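Local coordinates for protein glycoside Hydrolase (Bacteroides plebeius, PDB 5T3B) that is assigned to glycoside hydrolase family 50 and probably hydrolyses glycosidic bonds of a polysaccharide, as agarases of this family do, in a human gut bacterium, at residues Val67-Gln72 and Tyr473-Tyr478; Phe417-Phe422 and Ser466-Asn471; Asn108-Ile113 and Glu428-Val433; Lys59-Pro64 and Phe422-Leu427. All coordinates share one frame; numbering follows the deposited sequence.

Contact 1: Val67-Gln72 and Tyr473-Tyr478; sequences VGYEQQ and YNLIDY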
# COMPACT_ATOMS: atom_id res chain seq x y z
N VAL A 67 -10.89 -0.78 -25.30
CA VAL A 67 -12.01 -0.93 -26.24
C VAL A 67 -13.33 -0.89 -25.47
O VAL A 67 -13.52 -1.65 -24.51
CB VAL A 67 -11.88 -2.27 -27.05
CG1 VAL A 67 -13.11 -2.53 -27.91
CG2 VAL A 67 -10.59 -2.26 -27.88
N GLY A 68 -14.24 -0.02 -25.88
CA GLY A 68 -15.54 0.07 -25.27
C GLY A 68 -15.61 1.07 -24.15
O GLY A 68 -16.64 1.12 -23.49
N TYR A 69 -14.53 1.81 -23.87
CA TYR A 69 -14.52 2.83 -22.84
C TYR A 69 -14.01 4.10 -23.47
O TYR A 69 -12.96 4.07 -24.13
CB TYR A 69 -13.59 2.44 -21.70
CG TYR A 69 -13.57 3.53 -20.66
CD1 TYR A 69 -14.58 3.68 -19.75
CD2 TYR A 69 -12.55 4.46 -20.63
CE1 TYR A 69 -14.61 4.74 -18.87
CE2 TYR A 69 -12.56 5.54 -19.75
CZ TYR A 69 -13.56 5.69 -18.87
OH TYR A 69 -13.59 6.78 -18.04
N GLU A 70 -14.69 5.21 -23.21
CA GLU A 70 -14.16 6.54 -23.56
C GLU A 70 -14.13 7.38 -22.28
O GLU A 70 -15.03 7.35 -21.51
CB GLU A 70 -15.01 7.23 -24.64
CG GLU A 70 -14.97 6.45 -25.97
CD GLU A 70 -13.54 6.35 -26.63
OE1 GLU A 70 -12.66 7.29 -26.51
OE2 GLU A 70 -13.28 5.29 -27.28
N GLN A 71 -13.06 8.13 -22.10
CA GLN A 71 -12.87 8.88 -20.85
C GLN A 71 -14.09 9.76 -20.59
O GLN A 71 -14.47 10.57 -21.41
CB GLN A 71 -11.59 9.66 -20.90
CG GLN A 71 -11.31 10.43 -19.64
CD GLN A 71 -9.93 11.00 -19.55
OE1 GLN A 71 -8.97 10.52 -20.15
NE2 GLN A 71 -9.83 12.03 -18.70
N GLN A 72 -14.66 9.60 -19.40
CA GLN A 72 -15.92 10.22 -19.08
C GLN A 72 -15.75 11.58 -18.42
O GLN A 72 -16.35 12.56 -18.86
CB GLN A 72 -16.79 9.29 -18.28
CG GLN A 72 -17.17 8.04 -19.06
CD GLN A 72 -18.12 7.16 -18.30
OE1 GLN A 72 -18.68 7.58 -17.30
NE2 GLN A 72 -18.30 5.93 -18.78
N TYR A 473 -14.34 5.52 -10.62
CA TYR A 473 -15.67 5.01 -10.32
C TYR A 473 -16.39 4.52 -11.59
O TYR A 473 -17.04 3.49 -11.60
CB TYR A 473 -16.49 6.07 -9.56
CG TYR A 473 -15.85 6.50 -8.26
CD1 TYR A 473 -15.81 5.66 -7.16
CD2 TYR A 473 -15.19 7.70 -8.14
CE1 TYR A 473 -15.24 6.05 -5.95
CE2 TYR A 473 -14.58 8.09 -6.98
CZ TYR A 473 -14.57 7.26 -5.87
OH TYR A 473 -14.01 7.58 -4.67
N ASN A 474 -16.25 5.29 -12.68
CA ASN A 474 -16.89 4.86 -13.92
C ASN A 474 -16.11 3.75 -14.66
O ASN A 474 -16.70 2.93 -15.35
CB ASN A 474 -17.29 6.02 -14.78
CG ASN A 474 -16.12 6.77 -15.38
OD1 ASN A 474 -15.40 6.23 -16.25
ND2 ASN A 474 -15.89 7.97 -14.92
N LEU A 475 -14.80 3.67 -14.41
CA LEU A 475 -14.03 2.55 -14.89
C LEU A 475 -14.47 1.24 -14.20
O LEU A 475 -14.53 0.19 -14.83
CB LEU A 475 -12.54 2.80 -14.71
CG LEU A 475 -11.95 3.66 -15.82
CD1 LEU A 475 -10.62 4.25 -15.37
CD2 LEU A 475 -11.81 2.88 -17.14
N ILE A 476 -14.65 1.32 -12.90
CA ILE A 476 -15.16 0.19 -12.14
C ILE A 476 -16.50 -0.26 -12.74
O ILE A 476 -16.75 -1.45 -12.85
CB ILE A 476 -15.18 0.49 -10.64
CG1 ILE A 476 -13.73 0.42 -10.14
CG2 ILE A 476 -16.11 -0.48 -9.89
CD1 ILE A 476 -13.57 1.04 -8.78
N ASP A 477 -17.37 0.69 -13.01
CA ASP A 477 -18.67 0.33 -13.61
C ASP A 477 -18.45 -0.42 -14.93
O ASP A 477 -19.13 -1.41 -15.21
CB ASP A 477 -19.54 1.55 -13.86
CG ASP A 477 -20.08 2.16 -12.61
OD1 ASP A 477 -20.21 1.49 -11.58
OD2 ASP A 477 -20.37 3.38 -12.67
N TYR A 478 -17.55 0.09 -15.76
CA TYR A 478 -17.20 -0.56 -17.05
C TYR A 478 -16.66 -1.97 -16.86
O TYR A 478 -17.11 -2.90 -17.51
CB TYR A 478 -16.20 0.33 -17.80
CG TYR A 478 -15.41 -0.31 -18.88
CD1 TYR A 478 -15.90 -0.46 -20.14
CD2 TYR A 478 -14.12 -0.75 -18.67
CE1 TYR A 478 -15.12 -1.01 -21.14
CE2 TYR A 478 -13.33 -1.27 -19.64
CZ TYR A 478 -13.82 -1.44 -20.91
OH TYR A 478 -13.02 -1.97 -21.89
O HOH W 1 -18.64 3.41 -17.29

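Contact 2: Phe417-Phe422 and Ser466-Asn471; sequences FAYQHF and SDINWN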
# COMPACT_ATOMS: atom_id res chain seq x y z
N PHE A 417 2.12 6.30 -18.65
CA PHE A 417 1.61 5.08 -19.25
C PHE A 417 1.69 3.89 -18.30
O PHE A 417 0.73 3.09 -18.19
CB PHE A 417 2.33 4.74 -20.54
CG PHE A 417 2.19 5.75 -21.69
CD1 PHE A 417 1.17 6.66 -21.79
CD2 PHE A 417 3.14 5.72 -22.70
CE1 PHE A 417 1.05 7.53 -22.86
CE2 PHE A 417 3.03 6.57 -23.80
CZ PHE A 417 2.00 7.48 -23.87
N ALA A 418 2.81 3.76 -17.58
CA ALA A 418 2.96 2.68 -16.61
C ALA A 418 1.94 2.83 -15.48
O ALA A 418 1.44 1.83 -14.98
CB ALA A 418 4.35 2.67 -16.07
N TYR A 419 1.70 4.05 -15.02
CA TYR A 419 0.71 4.27 -13.98
C TYR A 419 -0.66 3.80 -14.48
O TYR A 419 -1.37 3.09 -13.75
CB TYR A 419 0.64 5.76 -13.59
CG TYR A 419 -0.34 6.07 -12.51
CD1 TYR A 419 -1.66 6.40 -12.80
CD2 TYR A 419 0.05 6.13 -11.20
CE1 TYR A 419 -2.58 6.72 -11.83
CE2 TYR A 419 -0.88 6.45 -10.21
CZ TYR A 419 -2.19 6.78 -10.53
OH TYR A 419 -3.02 7.10 -9.48
N GLN A 420 -1.04 4.20 -15.69
CA GLN A 420 -2.32 3.75 -16.25
C GLN A 420 -2.39 2.25 -16.36
O GLN A 420 -3.43 1.66 -16.01
CB GLN A 420 -2.65 4.42 -17.58
CG GLN A 420 -2.71 5.92 -17.48
CD GLN A 420 -3.44 6.54 -18.66
OE1 GLN A 420 -3.53 5.93 -19.72
NE2 GLN A 420 -3.96 7.73 -18.45
N HIS A 421 -1.34 1.63 -16.88
CA HIS A 421 -1.36 0.18 -17.06
C HIS A 421 -1.55 -0.53 -15.70
O HIS A 421 -2.36 -1.45 -15.55
CB HIS A 421 -0.04 -0.24 -17.70
CG HIS A 421 0.14 -1.69 -17.89
ND1 HIS A 421 -0.35 -2.35 -18.96
CD2 HIS A 421 0.69 -2.61 -17.10
CE1 HIS A 421 -0.06 -3.61 -18.85
NE2 HIS A 421 0.55 -3.81 -17.71
N PHE A 422 -0.77 -0.11 -14.71
CA PHE A 422 -0.80 -0.83 -13.43
C PHE A 422 -2.15 -0.59 -12.76
O PHE A 422 -2.77 -1.56 -12.25
CB PHE A 422 0.38 -0.39 -12.54
CG PHE A 422 0.78 -1.42 -11.53
CD1 PHE A 422 1.58 -2.47 -11.91
CD2 PHE A 422 0.34 -1.36 -10.23
CE1 PHE A 422 1.91 -3.49 -11.04
CE2 PHE A 422 0.69 -2.38 -9.34
CZ PHE A 422 1.47 -3.41 -9.73
N SER A 466 -4.20 11.79 -13.53
CA SER A 466 -5.51 12.46 -13.39
C SER A 466 -6.54 11.70 -14.21
O SER A 466 -7.68 11.49 -13.77
CB SER A 466 -5.43 13.91 -13.90
OG SER A 466 -4.57 14.71 -13.12
N ASP A 467 -6.19 11.32 -15.46
CA ASP A 467 -7.15 10.70 -16.33
C ASP A 467 -7.70 9.40 -15.72
O ASP A 467 -8.89 9.11 -15.80
CB ASP A 467 -6.54 10.44 -17.71
CG ASP A 467 -6.30 11.72 -18.49
OD1 ASP A 467 -7.01 12.76 -18.26
OD2 ASP A 467 -5.43 11.62 -19.37
N ILE A 468 -6.82 8.63 -15.06
CA ILE A 468 -7.29 7.46 -14.30
C ILE A 468 -8.07 7.86 -13.04
O ILE A 468 -9.19 7.42 -12.80
CB ILE A 468 -6.12 6.52 -13.92
CG1 ILE A 468 -5.48 5.91 -15.15
CG2 ILE A 468 -6.53 5.50 -12.84
CD1 ILE A 468 -6.28 4.77 -15.71
N ASN A 469 -7.43 8.68 -12.23
CA ASN A 469 -7.92 8.93 -10.88
C ASN A 469 -9.28 9.58 -10.89
O ASN A 469 -10.13 9.29 -10.05
CB ASN A 469 -6.96 9.81 -10.11
CG ASN A 469 -5.68 9.11 -9.79
OD1 ASN A 469 -5.49 7.92 -9.94
ND2 ASN A 469 -4.75 9.92 -9.26
N TRP A 470 -9.51 10.46 -11.87
CA TRP A 470 -10.83 11.11 -11.98
C TRP A 470 -11.94 10.12 -12.36
O TRP A 470 -13.11 10.39 -12.14
CB TRP A 470 -10.81 12.14 -13.09
CG TRP A 470 -9.96 13.34 -12.88
CD1 TRP A 470 -9.43 13.83 -11.72
CD2 TRP A 470 -9.55 14.25 -13.91
NE1 TRP A 470 -8.76 14.99 -11.97
CE2 TRP A 470 -8.80 15.27 -13.31
CE3 TRP A 470 -9.74 14.28 -15.31
CZ2 TRP A 470 -8.22 16.32 -14.06
CZ3 TRP A 470 -9.16 15.29 -16.04
CH2 TRP A 470 -8.42 16.28 -15.44
N ASN A 471 -11.55 9.03 -12.99
CA ASN A 471 -12.46 8.10 -13.66
C ASN A 471 -12.59 6.73 -12.97
O ASN A 471 -13.27 5.85 -13.51
CB ASN A 471 -12.05 7.94 -15.15
CG ASN A 471 -12.36 9.18 -15.91
OD1 ASN A 471 -11.48 10.04 -16.21
ND2 ASN A 471 -13.60 9.39 -16.08
O HOH W 2 -5.13 9.32 -20.77

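Contact 3: Asn108-Ile113 and Glu428-Val433; sequences NGRSWI and EAKNCV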
# COMPACT_ATOMS: atom_id res chain seq x y z
N ASN A 108 -22.19 -7.19 -6.17
CA ASN A 108 -21.43 -7.89 -7.17
C ASN A 108 -20.05 -8.29 -6.70
O ASN A 108 -19.27 -8.81 -7.50
CB ASN A 108 -21.45 -7.21 -8.51
CG ASN A 108 -20.95 -5.83 -8.49
OD1 ASN A 108 -21.78 -4.83 -8.39
ND2 ASN A 108 -19.64 -5.71 -8.81
N GLY A 109 -19.82 -8.25 -5.39
CA GLY A 109 -18.66 -8.88 -4.84
C GLY A 109 -17.51 -7.86 -4.87
O GLY A 109 -16.37 -8.27 -4.74
N ARG A 110 -17.78 -6.56 -5.04
CA ARG A 110 -16.70 -5.56 -4.95
C ARG A 110 -16.63 -4.94 -3.60
O ARG A 110 -17.64 -4.47 -3.09
CB ARG A 110 -16.82 -4.54 -6.01
CG ARG A 110 -15.69 -3.48 -5.90
CD ARG A 110 -15.66 -2.57 -7.04
NE ARG A 110 -15.23 -3.22 -8.21
CZ ARG A 110 -14.01 -3.15 -8.72
NH1 ARG A 110 -13.00 -2.63 -8.02
NH2 ARG A 110 -13.75 -3.69 -9.88
N SER A 111 -15.43 -4.90 -3.05
CA SER A 111 -15.20 -4.24 -1.80
C SER A 111 -14.97 -2.72 -1.99
O SER A 111 -14.39 -2.29 -2.96
CB SER A 111 -13.96 -4.84 -1.09
OG SER A 111 -14.12 -6.16 -0.70
N TRP A 112 -15.36 -1.96 -0.96
CA TRP A 112 -15.11 -0.53 -0.91
C TRP A 112 -14.71 -0.10 0.45
O TRP A 112 -15.28 -0.55 1.45
CB TRP A 112 -16.40 0.23 -1.23
CG TRP A 112 -16.94 0.12 -2.60
CD1 TRP A 112 -17.94 -0.72 -2.96
CD2 TRP A 112 -16.51 0.77 -3.80
NE1 TRP A 112 -18.16 -0.62 -4.26
CE2 TRP A 112 -17.34 0.31 -4.81
CE3 TRP A 112 -15.56 1.72 -4.10
CZ2 TRP A 112 -17.24 0.75 -6.13
CZ3 TRP A 112 -15.49 2.17 -5.43
CH2 TRP A 112 -16.32 1.66 -6.40
N ILE A 113 -13.75 0.81 0.53
CA ILE A 113 -13.71 1.69 1.70
C ILE A 113 -14.90 2.66 1.60
O ILE A 113 -15.15 3.19 0.53
CB ILE A 113 -12.39 2.46 1.77
CG1 ILE A 113 -11.25 1.49 1.94
CG2 ILE A 113 -12.43 3.57 2.83
CD1 ILE A 113 -11.24 0.80 3.17
N GLU A 428 -9.51 -3.84 -12.10
CA GLU A 428 -10.24 -5.05 -12.39
C GLU A 428 -10.36 -6.01 -11.21
O GLU A 428 -11.20 -6.92 -11.24
CB GLU A 428 -9.59 -5.79 -13.56
CG GLU A 428 -9.63 -5.04 -14.85
CD GLU A 428 -9.46 -5.93 -16.06
OE1 GLU A 428 -10.41 -6.70 -16.40
OE2 GLU A 428 -8.41 -5.85 -16.65
N ALA A 429 -9.55 -5.83 -10.20
CA ALA A 429 -9.60 -6.67 -9.02
C ALA A 429 -10.68 -6.15 -8.08
O ALA A 429 -10.49 -5.11 -7.42
CB ALA A 429 -8.25 -6.73 -8.31
N LYS A 430 -11.77 -6.88 -7.94
CA LYS A 430 -12.89 -6.45 -7.12
C LYS A 430 -12.58 -6.45 -5.63
O LYS A 430 -13.28 -5.81 -4.84
CB LYS A 430 -14.09 -7.34 -7.37
CG LYS A 430 -14.68 -7.23 -8.76
CD LYS A 430 -16.04 -7.93 -8.85
CE LYS A 430 -16.35 -8.48 -10.23
NZ LYS A 430 -17.61 -9.20 -10.05
N ASN A 431 -11.50 -7.15 -5.27
CA ASN A 431 -11.00 -7.16 -3.92
C ASN A 431 -9.92 -6.12 -3.62
O ASN A 431 -9.41 -6.10 -2.49
CB ASN A 431 -10.47 -8.56 -3.50
CG ASN A 431 -9.42 -9.10 -4.42
OD1 ASN A 431 -9.50 -8.98 -5.66
ND2 ASN A 431 -8.48 -9.82 -3.83
N CYS A 432 -9.62 -5.24 -4.59
CA CYS A 432 -8.68 -4.15 -4.32
C CYS A 432 -9.46 -2.87 -4.08
O CYS A 432 -10.28 -2.51 -4.94
CB CYS A 432 -7.76 -3.98 -5.53
SG CYS A 432 -6.59 -2.61 -5.33
N VAL A 433 -9.23 -2.22 -2.94
CA VAL A 433 -9.94 -1.01 -2.61
C VAL A 433 -9.16 0.28 -2.96
O VAL A 433 -9.69 1.35 -2.72
CB VAL A 433 -10.32 -0.97 -1.12
CG1 VAL A 433 -11.40 -1.99 -0.84
CG2 VAL A 433 -9.15 -1.13 -0.18
O HOH W 3 -10.03 -2.12 -7.71
O HOH W 4 -12.93 -1.63 -5.31
O HOH W 5 -12.47 1.64 -1.89

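Contact 4: Lys59-Pro64 and Phe422-Leu427; sequences KTRILP and FTLGLL. With EDO (1,2-ethanediol), chain P.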
# COMPACT_ATOMS: atom_id res chain seq x y z
N LYS A 59 4.37 -4.94 -23.65
CA LYS A 59 3.01 -4.63 -24.05
C LYS A 59 2.29 -3.96 -22.93
O LYS A 59 2.30 -4.42 -21.76
CB LYS A 59 2.25 -5.85 -24.52
CG LYS A 59 2.45 -6.28 -25.93
CD LYS A 59 1.36 -7.36 -26.23
CE LYS A 59 1.37 -7.73 -27.63
NZ LYS A 59 0.52 -8.93 -27.64
N THR A 60 1.64 -2.85 -23.22
CA THR A 60 1.05 -2.00 -22.17
C THR A 60 -0.35 -1.55 -22.60
O THR A 60 -0.59 -1.22 -23.77
CB THR A 60 2.01 -0.80 -21.96
OG1 THR A 60 3.30 -1.30 -21.62
CG2 THR A 60 1.62 0.12 -20.93
N ARG A 61 -1.22 -1.46 -21.61
CA ARG A 61 -2.59 -1.04 -21.72
C ARG A 61 -2.70 0.36 -21.16
O ARG A 61 -2.50 0.55 -19.95
CB ARG A 61 -3.53 -2.01 -20.98
CG ARG A 61 -5.00 -1.61 -21.10
CD ARG A 61 -5.92 -2.72 -20.62
NE ARG A 61 -5.78 -2.98 -19.19
CZ ARG A 61 -6.61 -3.73 -18.47
NH1 ARG A 61 -7.74 -4.18 -19.00
NH2 ARG A 61 -6.33 -3.95 -17.21
N ILE A 62 -3.12 1.33 -21.98
CA ILE A 62 -3.36 2.66 -21.51
C ILE A 62 -4.84 3.08 -21.73
O ILE A 62 -5.54 2.52 -22.58
CB ILE A 62 -2.39 3.72 -22.10
CG1 ILE A 62 -2.50 3.83 -23.62
CG2 ILE A 62 -0.96 3.43 -21.71
CD1 ILE A 62 -1.79 5.06 -24.19
N LEU A 63 -5.26 4.09 -20.99
CA LEU A 63 -6.67 4.46 -20.93
C LEU A 63 -7.29 4.83 -22.29
O LEU A 63 -8.41 4.36 -22.58
CB LEU A 63 -6.89 5.53 -19.89
CG LEU A 63 -8.33 5.85 -19.57
CD1 LEU A 63 -9.10 4.66 -18.99
CD2 LEU A 63 -8.40 7.03 -18.62
N PRO A 64 -6.57 5.57 -23.15
CA PRO A 64 -7.15 5.91 -24.45
C PRO A 64 -7.44 4.73 -25.35
O PRO A 64 -8.20 4.88 -26.31
CB PRO A 64 -6.04 6.78 -25.05
CG PRO A 64 -5.36 7.39 -23.90
CD PRO A 64 -5.31 6.30 -22.92
N PHE A 422 -0.77 -0.11 -14.71
CA PHE A 422 -0.80 -0.83 -13.43
C PHE A 422 -2.15 -0.59 -12.76
O PHE A 422 -2.77 -1.56 -12.25
CB PHE A 422 0.38 -0.39 -12.54
CG PHE A 422 0.78 -1.42 -11.53
CD1 PHE A 422 1.58 -2.47 -11.91
CD2 PHE A 422 0.34 -1.36 -10.23
CE1 PHE A 422 1.91 -3.49 -11.04
CE2 PHE A 422 0.69 -2.38 -9.34
CZ PHE A 422 1.47 -3.41 -9.73
N THR A 423 -2.62 0.64 -12.73
CA THR A 423 -3.87 0.94 -12.07
C THR A 423 -5.06 0.31 -12.77
O THR A 423 -5.98 -0.14 -12.09
CB THR A 423 -4.05 2.44 -11.89
OG1 THR A 423 -4.07 3.13 -13.14
CG2 THR A 423 -3.00 3.00 -10.93
N LEU A 424 -5.07 0.25 -14.10
CA LEU A 424 -6.17 -0.46 -14.77
C LEU A 424 -6.21 -1.91 -14.34
O LEU A 424 -7.29 -2.47 -14.16
CB LEU A 424 -6.09 -0.31 -16.28
CG LEU A 424 -6.42 1.06 -16.84
CD1 LEU A 424 -5.96 1.22 -18.27
CD2 LEU A 424 -7.90 1.35 -16.73
N GLY A 425 -5.04 -2.52 -14.22
CA GLY A 425 -4.98 -3.86 -13.73
C GLY A 425 -5.57 -4.05 -12.36
O GLY A 425 -6.24 -5.04 -12.08
N LEU A 426 -5.30 -3.08 -11.47
CA LEU A 426 -5.83 -3.10 -10.10
C LEU A 426 -7.34 -2.84 -10.11
O LEU A 426 -8.06 -3.43 -9.29
CB LEU A 426 -5.13 -2.10 -9.25
CG LEU A 426 -3.68 -2.29 -8.99
CD1 LEU A 426 -3.08 -1.21 -8.14
CD2 LEU A 426 -3.39 -3.69 -8.41
N LEU A 427 -7.83 -1.97 -10.98
CA LEU A 427 -9.26 -1.66 -11.05
C LEU A 427 -10.07 -2.89 -11.34
O LEU A 427 -11.23 -2.96 -10.96
CB LEU A 427 -9.54 -0.52 -12.01
CG LEU A 427 -9.12 0.86 -11.55
CD1 LEU A 427 -9.08 1.84 -12.72
CD2 LEU A 427 -9.95 1.36 -10.41
C1 EDO P . -0.34 -8.04 -20.49
O1 EDO P . -0.38 -8.11 -19.05
C2 EDO P . 0.35 -6.77 -20.90
O2 EDO P . -0.47 -5.69 -21.51

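Contact 1: Val67-Gln72 and Tyr473-Tyr478
Tyr-69 and Tyr-478 bring the irregular chain 67-72 and the helical segment 473-478 together, with their CA atoms 7.2 Å apart; a second approach, Gln-72 CA to Asn-474 CA, measures 7.5 Å and lies one helical turn earlier. Both helix residues therefore belong to one side of the helix. Gly-68 has a positive phi (93°), at which a CB would run into the carbonyl O of Val-67, and that same carbonyl takes a direct hydrogen bond across the contact: Tyr-478 OH donates to Val-67 O at 2.7 Å, coming from above the carbonyl plane. With CG of Tyr-478 opposite its own backbone N (chi1 162°), the ring is brought alongside Gly-68 and Tyr-69, its hydroxyl at Val-67 O. Tyr-69 CB sits over its face, 3.9 Å from the ring centroid, while the edge of the Tyr-69 ring is directed at that face in an edge-to-face pair with centroids 5.6 Å apart and planes at 61°. On a face of the Tyr-69 ring, Leu-475 CD2 lies almost exactly over the centre, 3.6 Å from the centroid, a CH-pi contact. The Asn-474 amide continues the ring nearly in its own plane beyond the hydroxyl. This is plain loop-on-helix packing within the chain, joining the link between strand 56-60 and helix 76-82 to the C-terminal helix 472-480.

Contact 2: Phe417-Phe422 and Ser466-Asn471
Helix-to-helix packing in the buried interior joins Tyr-419 and Gln-420 of helix 412-427 to Asp-467, Ile-468 and Asn-469 near the end of helix 459-469. The closest backbone approach, Gln-420 CA to Ile-468 CA at 6.5 Å, is short, and Ile-468 fills it. Its CG1 lies 3.6 Å from Gln-420 CG, while Ile-468 CB meets the rim of the Tyr-419 ring at CE1, 4.1 Å away. At the far end of that ring Tyr-419 OH donates to Asn-469 OD1 at 2.6 Å, in the carbonyl plane and on a lone pair, the C=O...donor angle being 115°. Ring and amide planes are turned 69° apart. The hydroxyl, also hydrogen-bonded to Trp-435 NE1, ties helix 412-427 to strand 432-437, and Asn-469 ND2, bonded to Ile-159 O, ties helix 459-469 to the loop after helix 145-158, consistent with an alpha/beta barrel. A phenylalanine at Tyr-419 would probably keep the contact with Ile-468 but leave Asn-469 OD1 and Trp-435 NE1 without their shared buried partner. Gln-420 runs obliquely past Ile-468 beside the tyrosine and divides its amide: OE1 accepts from Leu-63 N, whereas NE2 donates a hydrogen bond to a water at 3.0 Å. That water donates in turn to Asp-467 OD2 at 2.7 Å, a carboxylate oxygen that also has a salt bridge to Lys-463.

Contact 3: Asn108-Ile113 and Glu428-Val433
Ser-111 and Lys-430 supply the backbone bond of this contact: Ser-111 N donates to Lys-430 O at 2.9 Å with an N-H...O angle of 164°. Arg-110 CA adds a C-H...O contact to the same oxygen, which is thus approached by two neighbouring residues. Lys-430 is the first of the two central residues of a type I turn from Ala-429 to Cys-432. In one of its two conformers the extended lysine runs back along Gly-109 and brings NZ within 3.1 Å of Asn-108 O, a hydrogen bond best taken as tentative.

The charged and water-mediated contacts centre on Arg-110. A face of its guanidinium lies over Lys-430 CA, 3.8 Å from CZ, with two waters in plane at its edge. NH1 donates to both, and one, 2.9 Å away, donates hydrogen bonds to Ser-111 O and Cys-432 O. NE forms a salt bridge with Asp-480, and NH2 a hydrogen bond to Leu-427 O. A leucine at Arg-110 would probably cost Asp-480 its salt-bridge partner, leave Leu-427 O without the NH2 donor, and unsettle the waters joining the two segments.

Apolar packing falls to Val-433: its CG1 meets Ser-111 CB at 3.8 Å, and its CG2 meets Ile-113 CG1 at 4.0 Å. A further water joins Ile-113 N to Val-433 O.

Around this core, strand 111-114 pairs with strands 102-105 and 120-126, strand 432-437 runs parallel to strands 120-126 and 385-394, and helix 472-480 places Ile-476 against Arg-110 and Trp-112.

Contact 4: Lys59-Pro64 and Phe422-Leu427
Leu-424 has more of its surface buried here than any other residue, meeting Arg-61 as well as the backbone and side chain of Leu-63. Its CB lies 3.8 Å from Arg-61 NH2. Its CD1 branch reaches the backbone, 4.0 Å from Leu-63 N, and the other branch, CD2, meets Leu-63 CD1 at 4.2 Å, the two leucines crossing at about a right angle. No hydrogen bond spans the segments, so the fit is one of shape.

Arg-61 leaves its backbone with CG opposite the N (chi1 -179°) and bends at chi3 (66°), which takes the chain obliquely past Leu-424, CG near CD1, and carries the guanidinium to the helix backbone. NH2 comes within 3.5 Å of Leu-424 O, and Gly-425 CA lies at the guanidinium edge, in its plane; a CB on Gly-425 would be crowded by Phe-422 O of its own helix. The charge itself is met outside the segments, by a salt bridge to Glu-428 and a cation-pi contact with Tyr-33.

At the start of segment 59-64, an ethanediol, probably from the crystallisation liquor, makes a weak hydrogen bond from O2 to Lys-59 O at 3.1 Å, and is also bonded to Tyr-40 and Ser-367. The loop following strand 56-60 thus packs on the C-terminal turns of helix 412-427, largely by apolar contacts, joining the N-terminal strands to the barrel-like core.

How the contacts relate
Contacts 2 and 4 are the closest pair, with centres about 7 Å apart: both use helix 412-427, share Phe-422, and are stitched by bonds from Gln-420 OE1 to Leu-63 N and from Arg-61 N to His-421 ND1. Contact 1 lies about 12 Å from each, meeting contact 4 through Leu-63 and contact 2 through Gln-71 and Asp-467. Contact 3, about 16-17 Å from the other centres, joins contact 4 through the Arg-61 to Glu-428 salt bridge. In sequence, 59-72 and 108-113 come early, and 417-433 and 466-478 late. The N-terminal chain is thereby closed against the last helices and strand 432-437, consistent with the (beta/alpha)8 barrel known in family 50.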